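Long-range contacts in GTPase-activating protein skywalker (Drosophila melanogaster, PDB 6R82), which acts as a GTPase-activating protein for Rab35, regulating synaptic vesicle protein recycling, and is represented here by its TLDc domain: residues V68-E79 / F93-Y104; G122-A130 / D158-P166. One frame throughout, in Å; residues are numbered along the deposited sequence.

Contact 1: V68-E79 / F93-Y104; sequences VFGAYCSSRWFE and FGTGETFLFSLY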
# COMPACT_ATOMS: atom_id res chain seq x y z
N VAL A 68 -2.26 -12.53 -2.22
CA VAL A 68 -1.16 -11.57 -2.24
C VAL A 68 -1.63 -10.34 -2.99
O VAL A 68 -2.05 -10.44 -4.15
CB VAL A 68 0.11 -12.15 -2.90
CG1 VAL A 68 1.10 -11.04 -3.23
CG2 VAL A 68 0.75 -13.18 -1.99
N PHE A 69 -1.57 -9.19 -2.33
CA PHE A 69 -2.01 -7.92 -2.91
C PHE A 69 -1.34 -6.79 -2.12
O PHE A 69 -0.61 -7.02 -1.16
CB PHE A 69 -3.53 -7.81 -2.91
CG PHE A 69 -4.17 -7.99 -1.56
CD1 PHE A 69 -4.51 -9.25 -1.10
CD2 PHE A 69 -4.41 -6.89 -0.75
CE1 PHE A 69 -5.10 -9.42 0.14
CE2 PHE A 69 -4.99 -7.05 0.50
CZ PHE A 69 -5.34 -8.32 0.94
N GLY A 70 -1.59 -5.56 -2.56
CA GLY A 70 -0.93 -4.43 -1.92
C GLY A 70 -1.18 -3.14 -2.68
O GLY A 70 -2.17 -3.01 -3.40
N ALA A 71 -0.27 -2.18 -2.47
CA ALA A 71 -0.44 -0.88 -3.11
C ALA A 71 0.89 -0.17 -3.25
O ALA A 71 1.76 -0.25 -2.38
CB ALA A 71 -1.40 0.01 -2.31
N TYR A 72 1.03 0.56 -4.35
CA TYR A 72 2.07 1.56 -4.50
C TYR A 72 1.54 2.86 -3.91
O TYR A 72 0.49 3.35 -4.34
CB TYR A 72 2.44 1.71 -5.98
CG TYR A 72 3.41 2.83 -6.30
CD1 TYR A 72 4.78 2.66 -6.12
CD2 TYR A 72 2.96 4.04 -6.78
CE1 TYR A 72 5.67 3.68 -6.41
CE2 TYR A 72 3.86 5.08 -7.07
CZ TYR A 72 5.20 4.88 -6.88
OH TYR A 72 6.08 5.89 -7.17
N CYS A 73 2.24 3.42 -2.92
CA CYS A 73 1.81 4.62 -2.22
C CYS A 73 2.69 5.80 -2.60
O CYS A 73 3.90 5.76 -2.38
CB CYS A 73 1.84 4.40 -0.71
SG CYS A 73 0.88 2.94 -0.20
N SER A 74 2.07 6.87 -3.09
CA SER A 74 2.84 7.99 -3.62
C SER A 74 3.52 8.83 -2.53
O SER A 74 4.54 9.47 -2.82
CB SER A 74 1.93 8.88 -4.45
OG SER A 74 0.86 9.35 -3.65
N SER A 75 3.00 8.88 -1.30
CA SER A 75 3.39 9.92 -0.36
C SER A 75 3.84 9.34 0.97
O SER A 75 3.48 8.21 1.32
CB SER A 75 2.24 10.91 -0.13
OG SER A 75 1.67 11.29 -1.36
N ARG A 76 4.61 10.12 1.73
CA ARG A 76 5.08 9.61 3.01
C ARG A 76 3.93 9.48 4.00
O ARG A 76 3.01 10.31 4.03
CB ARG A 76 6.20 10.48 3.59
CG ARG A 76 6.07 11.91 3.35
CD ARG A 76 7.34 12.67 3.66
NE ARG A 76 6.94 14.05 3.50
CZ ARG A 76 6.89 14.96 4.45
NH1 ARG A 76 7.31 14.67 5.69
NH2 ARG A 76 6.47 16.18 4.15
N TRP A 77 3.95 8.41 4.79
CA TRP A 77 2.91 8.22 5.78
C TRP A 77 2.98 9.30 6.85
O TRP A 77 1.99 9.54 7.54
CB TRP A 77 3.00 6.82 6.39
CG TRP A 77 2.54 5.72 5.44
CD1 TRP A 77 3.33 4.87 4.74
CD2 TRP A 77 1.19 5.38 5.10
NE1 TRP A 77 2.57 4.02 3.98
CE2 TRP A 77 1.24 4.32 4.18
CE3 TRP A 77 -0.07 5.89 5.47
CZ2 TRP A 77 0.09 3.72 3.63
CZ3 TRP A 77 -1.22 5.30 4.91
CH2 TRP A 77 -1.12 4.23 4.01
N PHE A 78 4.13 9.97 6.99
CA PHE A 78 4.25 11.13 7.86
C PHE A 78 3.15 12.16 7.60
O PHE A 78 2.75 12.87 8.52
CB PHE A 78 5.61 11.79 7.65
CG PHE A 78 5.90 12.97 8.57
CD1 PHE A 78 6.47 12.76 9.82
CD2 PHE A 78 5.63 14.27 8.16
CE1 PHE A 78 6.76 13.83 10.67
CE2 PHE A 78 5.92 15.36 8.99
CZ PHE A 78 6.48 15.14 10.25
N GLU A 79 2.67 12.25 6.36
CA GLU A 79 1.67 13.26 6.02
C GLU A 79 0.27 12.93 6.53
O GLU A 79 -0.64 13.72 6.32
CB GLU A 79 1.65 13.48 4.50
CG GLU A 79 2.92 14.21 4.00
CD GLU A 79 2.94 14.45 2.49
OE1 GLU A 79 1.92 14.19 1.81
OE2 GLU A 79 3.99 14.91 1.98
N PHE A 93 -4.86 11.65 2.06
CA PHE A 93 -3.77 12.37 1.43
C PHE A 93 -3.18 11.50 0.31
O PHE A 93 -3.59 10.35 0.12
CB PHE A 93 -2.70 12.77 2.45
CG PHE A 93 -2.01 11.60 3.12
CD1 PHE A 93 -2.64 10.89 4.14
CD2 PHE A 93 -0.74 11.20 2.73
CE1 PHE A 93 -2.02 9.81 4.76
CE2 PHE A 93 -0.11 10.13 3.34
CZ PHE A 93 -0.75 9.43 4.36
N GLY A 94 -2.25 12.06 -0.45
CA GLY A 94 -1.57 11.35 -1.52
C GLY A 94 -1.88 11.92 -2.90
O GLY A 94 -2.61 12.90 -3.05
N THR A 95 -1.28 11.30 -3.92
CA THR A 95 -1.48 11.73 -5.30
C THR A 95 -2.01 10.58 -6.15
O THR A 95 -2.02 9.41 -5.74
CB THR A 95 -0.19 12.25 -5.94
OG1 THR A 95 0.61 11.12 -6.36
CG2 THR A 95 0.60 13.11 -4.99
N GLY A 96 -2.42 10.94 -7.37
CA GLY A 96 -2.97 10.02 -8.34
C GLY A 96 -2.00 9.00 -8.91
O GLY A 96 -2.42 8.18 -9.73
N GLU A 97 -0.71 9.04 -8.52
CA GLU A 97 0.21 7.96 -8.87
C GLU A 97 0.02 6.72 -8.00
O GLU A 97 0.48 5.64 -8.37
CB GLU A 97 1.67 8.45 -8.77
CG GLU A 97 2.10 9.40 -9.90
CD GLU A 97 3.63 9.58 -10.00
OE1 GLU A 97 4.24 10.10 -9.04
OE2 GLU A 97 4.23 9.20 -11.04
N THR A 98 -0.67 6.87 -6.86
CA THR A 98 -1.00 5.72 -6.01
C THR A 98 -1.86 4.73 -6.79
O THR A 98 -2.75 5.13 -7.55
CB THR A 98 -1.76 6.21 -4.77
OG1 THR A 98 -0.94 7.12 -4.01
CG2 THR A 98 -2.22 5.05 -3.90
N PHE A 99 -1.59 3.43 -6.63
CA PHE A 99 -2.43 2.44 -7.29
C PHE A 99 -2.45 1.17 -6.45
O PHE A 99 -1.53 0.91 -5.67
CB PHE A 99 -1.97 2.12 -8.73
CG PHE A 99 -0.60 1.44 -8.84
CD1 PHE A 99 -0.47 0.06 -8.71
CD2 PHE A 99 0.53 2.18 -9.13
CE1 PHE A 99 0.77 -0.57 -8.84
CE2 PHE A 99 1.78 1.57 -9.27
CZ PHE A 99 1.90 0.19 -9.11
N LEU A 100 -3.52 0.39 -6.63
CA LEU A 100 -3.65 -0.93 -6.02
C LEU A 100 -3.23 -2.01 -7.00
O LEU A 100 -3.29 -1.85 -8.22
CB LEU A 100 -5.08 -1.21 -5.59
CG LEU A 100 -5.86 -0.19 -4.78
CD1 LEU A 100 -7.34 -0.50 -4.93
CD2 LEU A 100 -5.42 -0.29 -3.33
N PHE A 101 -2.83 -3.15 -6.45
CA PHE A 101 -2.54 -4.32 -7.26
C PHE A 101 -2.95 -5.56 -6.48
O PHE A 101 -3.08 -5.53 -5.25
CB PHE A 101 -1.05 -4.40 -7.65
CG PHE A 101 -0.14 -4.63 -6.48
CD1 PHE A 101 0.15 -5.91 -6.05
CD2 PHE A 101 0.44 -3.56 -5.82
CE1 PHE A 101 0.99 -6.13 -4.96
CE2 PHE A 101 1.28 -3.77 -4.74
CZ PHE A 101 1.56 -5.06 -4.31
N SER A 102 -3.13 -6.66 -7.21
CA SER A 102 -3.20 -7.99 -6.64
C SER A 102 -2.33 -8.92 -7.46
O SER A 102 -2.24 -8.77 -8.68
CB SER A 102 -4.65 -8.53 -6.59
OG SER A 102 -5.33 -8.29 -7.81
N LEU A 103 -1.68 -9.86 -6.79
CA LEU A 103 -0.88 -10.88 -7.46
C LEU A 103 -1.52 -12.27 -7.42
O LEU A 103 -1.37 -13.02 -8.39
CB LEU A 103 0.53 -10.95 -6.84
CG LEU A 103 1.41 -9.72 -7.07
CD1 LEU A 103 2.86 -9.99 -6.66
CD2 LEU A 103 1.35 -9.28 -8.53
N TYR A 104 -2.23 -12.61 -6.34
CA TYR A 104 -2.95 -13.87 -6.19
C TYR A 104 -4.23 -13.61 -5.41
O TYR A 104 -4.24 -12.74 -4.52
CB TYR A 104 -2.10 -14.94 -5.46
CG TYR A 104 -0.78 -15.23 -6.14
CD1 TYR A 104 0.40 -14.66 -5.67
CD2 TYR A 104 -0.71 -16.07 -7.25
CE1 TYR A 104 1.63 -14.92 -6.29
CE2 TYR A 104 0.51 -16.34 -7.87
CZ TYR A 104 1.67 -15.76 -7.39
OH TYR A 104 2.89 -16.02 -8.00
O HOH W 1 4.93 8.26 -7.03
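Phe101 lays its ring over the backbone of Gly70, and Phe99 does the same for CB of Tyr72, across the antiparallel strand pair 68-73 and 99-104 in the sheet of the TLDc domain. Here two phenylalanine rings of one strand fold over its neighbour. With its CG set between the backbone N and the carbonyl carbon (chi1 67°), the Phe101 ring reaches Gly70 CA, which makes a CH-pi contact 3.9 Å from the ring centroid; a beta carbon on Gly70 would collide with Phe101 CZ. With an alanine in place of Phe101, Gly70 would probably lose this aromatic cover and a gap would open against Leu58 of strand 57-63. Tyr72 CB stands 3.6 Å from the centroid of the Phe99 ring, while the two rings are nearly parallel (19°) but slid apart and barely overlap. At the other end Val68 faces both Leu103 and Tyr104, a classic beta bulge in which Val68 O accepts from Leu103 N (2.7 Å) and Tyr104 N (3.1 Å). Beyond the strands, the side chains of Phe93 and Trp77 cross at about a right angle, Phe93 CZ 3.8 Å from Trp77 CE3, and Thr95 N donates to Ser74 OG (2.9 Å). Glu97, salt-bridged to Arg25 through OE2, uses OE1 to accept from a water (2.8 Å) that also lies 2.6 Å from Tyr72 OH.

Contact 2: G122-A130 / D158-P166; sequences GHSSELFMA and DSCKTFNNP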
# COMPACT_ATOMS: atom_id res chain seq x y z
N GLY A 122 -15.41 13.77 -9.01
CA GLY A 122 -15.69 14.33 -7.70
C GLY A 122 -14.63 14.03 -6.64
O GLY A 122 -13.70 13.24 -6.85
N HIS A 123 -14.80 14.68 -5.48
CA HIS A 123 -13.85 14.55 -4.37
C HIS A 123 -13.72 13.10 -3.91
O HIS A 123 -12.64 12.66 -3.51
CB HIS A 123 -14.29 15.42 -3.19
CG HIS A 123 -13.71 16.80 -3.20
ND1 HIS A 123 -13.50 17.52 -4.36
CD2 HIS A 123 -13.30 17.60 -2.18
CE1 HIS A 123 -12.98 18.70 -4.06
NE2 HIS A 123 -12.85 18.77 -2.74
N SER A 124 -14.82 12.35 -3.95
CA SER A 124 -14.87 10.99 -3.43
C SER A 124 -14.19 9.97 -4.34
O SER A 124 -14.11 8.80 -3.97
CB SER A 124 -16.31 10.57 -3.20
OG SER A 124 -16.89 10.15 -4.43
N SER A 125 -13.73 10.36 -5.53
CA SER A 125 -12.93 9.46 -6.35
C SER A 125 -11.44 9.81 -6.29
O SER A 125 -10.67 9.32 -7.13
CB SER A 125 -13.44 9.47 -7.80
OG SER A 125 -13.38 10.78 -8.35
N GLU A 126 -11.03 10.62 -5.31
CA GLU A 126 -9.65 11.08 -5.15
C GLU A 126 -9.14 10.85 -3.73
O GLU A 126 -8.48 11.71 -3.15
CB GLU A 126 -9.54 12.57 -5.49
CG GLU A 126 -9.68 12.91 -6.94
CD GLU A 126 -9.53 14.39 -7.20
OE1 GLU A 126 -8.59 14.78 -7.93
OE2 GLU A 126 -10.35 15.17 -6.66
N LEU A 127 -9.42 9.67 -3.17
CA LEU A 127 -9.13 9.36 -1.77
C LEU A 127 -8.12 8.22 -1.73
O LEU A 127 -8.49 7.05 -1.88
CB LEU A 127 -10.41 8.98 -1.02
CG LEU A 127 -11.58 9.96 -1.01
CD1 LEU A 127 -12.76 9.40 -0.19
CD2 LEU A 127 -11.14 11.31 -0.46
N PHE A 128 -6.85 8.55 -1.49
CA PHE A 128 -5.75 7.62 -1.72
C PHE A 128 -5.28 6.92 -0.44
O PHE A 128 -5.34 5.69 -0.35
CB PHE A 128 -4.60 8.36 -2.41
CG PHE A 128 -5.00 8.95 -3.73
CD1 PHE A 128 -5.45 8.13 -4.75
CD2 PHE A 128 -4.96 10.31 -3.94
CE1 PHE A 128 -5.85 8.67 -5.98
CE2 PHE A 128 -5.35 10.85 -5.17
CZ PHE A 128 -5.79 10.02 -6.18
N MET A 129 -4.80 7.67 0.54
CA MET A 129 -4.19 7.12 1.74
C MET A 129 -4.76 7.82 2.97
O MET A 129 -5.04 9.02 2.93
CB MET A 129 -2.65 7.31 1.75
CG MET A 129 -1.90 6.80 0.49
SD MET A 129 -0.21 7.49 0.34
CE MET A 129 0.58 6.72 1.75
N ALA A 130 -4.92 7.07 4.06
CA ALA A 130 -5.30 7.62 5.36
C ALA A 130 -4.76 6.72 6.46
O ALA A 130 -4.64 5.51 6.27
CB ALA A 130 -6.82 7.77 5.48
N ASP A 158 -12.64 -4.00 0.23
CA ASP A 158 -13.94 -3.67 -0.33
C ASP A 158 -13.69 -2.95 -1.65
O ASP A 158 -12.57 -2.53 -1.95
CB ASP A 158 -14.74 -2.80 0.65
CG ASP A 158 -16.22 -2.69 0.29
OD1 ASP A 158 -16.62 -3.10 -0.82
OD2 ASP A 158 -16.99 -2.16 1.14
N SER A 159 -14.74 -2.82 -2.45
CA SER A 159 -14.66 -1.93 -3.59
C SER A 159 -14.65 -0.48 -3.11
O SER A 159 -15.31 -0.13 -2.13
CB SER A 159 -15.84 -2.15 -4.54
OG SER A 159 -15.90 -3.51 -4.92
N CYS A 160 -13.89 0.35 -3.81
CA CYS A 160 -13.86 1.78 -3.53
C CYS A 160 -13.95 2.54 -4.85
O CYS A 160 -13.62 2.02 -5.91
CB CYS A 160 -12.60 2.18 -2.76
SG CYS A 160 -11.12 2.40 -3.80
N LYS A 161 -14.41 3.79 -4.76
CA LYS A 161 -14.61 4.60 -5.96
C LYS A 161 -13.34 5.27 -6.47
O LYS A 161 -13.31 5.70 -7.63
CB LYS A 161 -15.66 5.68 -5.70
CG LYS A 161 -17.06 5.21 -5.98
CD LYS A 161 -18.10 6.27 -5.68
CE LYS A 161 -17.93 7.51 -6.56
NZ LYS A 161 -16.92 8.48 -6.04
N THR A 162 -12.31 5.41 -5.64
CA THR A 162 -11.07 5.99 -6.15
C THR A 162 -10.40 5.05 -7.15
O THR A 162 -9.84 5.52 -8.15
CB THR A 162 -10.15 6.34 -4.98
OG1 THR A 162 -10.74 7.42 -4.22
CG2 THR A 162 -8.78 6.80 -5.48
N PHE A 163 -10.50 3.74 -6.95
CA PHE A 163 -9.84 2.77 -7.80
C PHE A 163 -10.78 1.82 -8.53
O PHE A 163 -10.30 1.05 -9.38
CB PHE A 163 -8.83 1.96 -6.98
CG PHE A 163 -7.70 2.79 -6.45
CD1 PHE A 163 -6.83 3.42 -7.33
CD2 PHE A 163 -7.54 2.98 -5.09
CE1 PHE A 163 -5.79 4.21 -6.86
CE2 PHE A 163 -6.49 3.76 -4.60
CZ PHE A 163 -5.62 4.37 -5.49
N ASN A 164 -12.08 1.84 -8.24
CA ASN A 164 -13.09 0.99 -8.90
C ASN A 164 -12.66 -0.47 -8.96
O ASN A 164 -12.77 -1.13 -10.00
CB ASN A 164 -13.41 1.51 -10.30
CG ASN A 164 -14.78 1.05 -10.78
OD1 ASN A 164 -14.94 -0.07 -11.26
ND2 ASN A 164 -15.78 1.92 -10.63
N ASN A 165 -12.17 -0.96 -7.85
CA ASN A 165 -11.63 -2.31 -7.73
C ASN A 165 -12.68 -3.26 -7.19
O ASN A 165 -13.67 -2.84 -6.59
CB ASN A 165 -10.43 -2.30 -6.79
CG ASN A 165 -10.77 -1.74 -5.43
OD1 ASN A 165 -11.11 -0.56 -5.31
ND2 ASN A 165 -10.71 -2.58 -4.40
N PRO A 166 -12.49 -4.56 -7.39
CA PRO A 166 -13.23 -5.54 -6.60
C PRO A 166 -12.48 -5.84 -5.32
O PRO A 166 -11.29 -5.50 -5.20
CB PRO A 166 -13.26 -6.77 -7.52
CG PRO A 166 -11.94 -6.70 -8.21
CD PRO A 166 -11.68 -5.21 -8.43
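Thr162 meets Leu127 and Phe128 where loop 158-166 packs on the chain leading into strand 129-131, and it illustrates how a branched hydroxyl side chain can serve two chemistries at once. The polar contacts centre on its OG1, which accepts a fairly straight bond from Leu127 N (2.8 Å, 161° at the hydrogen) and is also hydrogen-bonded to Gly140 O. Alongside, Thr162 CA makes a CA-H...O contact with Ser125 O at 3.5 Å; that carbonyl is bonded by Trp112 NE1 as well. Nearby, the bent chain of Lys161 brings NZ to Ser124 OG, although the modelled separation is too short for the details of that bond to be trusted. The apolar contacts use the other branch. With OG1 anti to the carbonyl carbon (chi1 -68°), CG2 lies anti to the backbone N and turns to Phe128 CE1 at 3.5 Å; it also sits over the centre of the Phe163 ring. Phe163 CZ in turn meets the edge of the Phe128 ring, 3.8 Å from CD1, the two side chains crossing at about a right angle, while Trp112 packs edge-to-face with Phe128. The two segments thus share no strand ladder and meet largely through a buried hydroxyl that both accepts and donates, backed by aromatic packing.

Overall arrangement
Contact 1 lies near the centre of the chain and is mostly buried, whereas contact 2 sits about 13 Å from that centre and is only partly buried. Their chemistry follows their place: strands 68-73 and 99-104 are joined by an antiparallel backbone ladder, broken by one bulge and overlaid with rings, while the loops of contact 2 depend on side-chain bonds and a small aromatic cluster. The centres are about 12 Å apart and the two contacts meet directly. Phe93 N probably donates to Met129 O (2.8 Å), and the Phe163 ring packs through CE1 against Thr98 O and also touches Leu100. Both contacts reach the same antiparallel sheet, with contact 1 inside it and contact 2 beside the short strand 129-131.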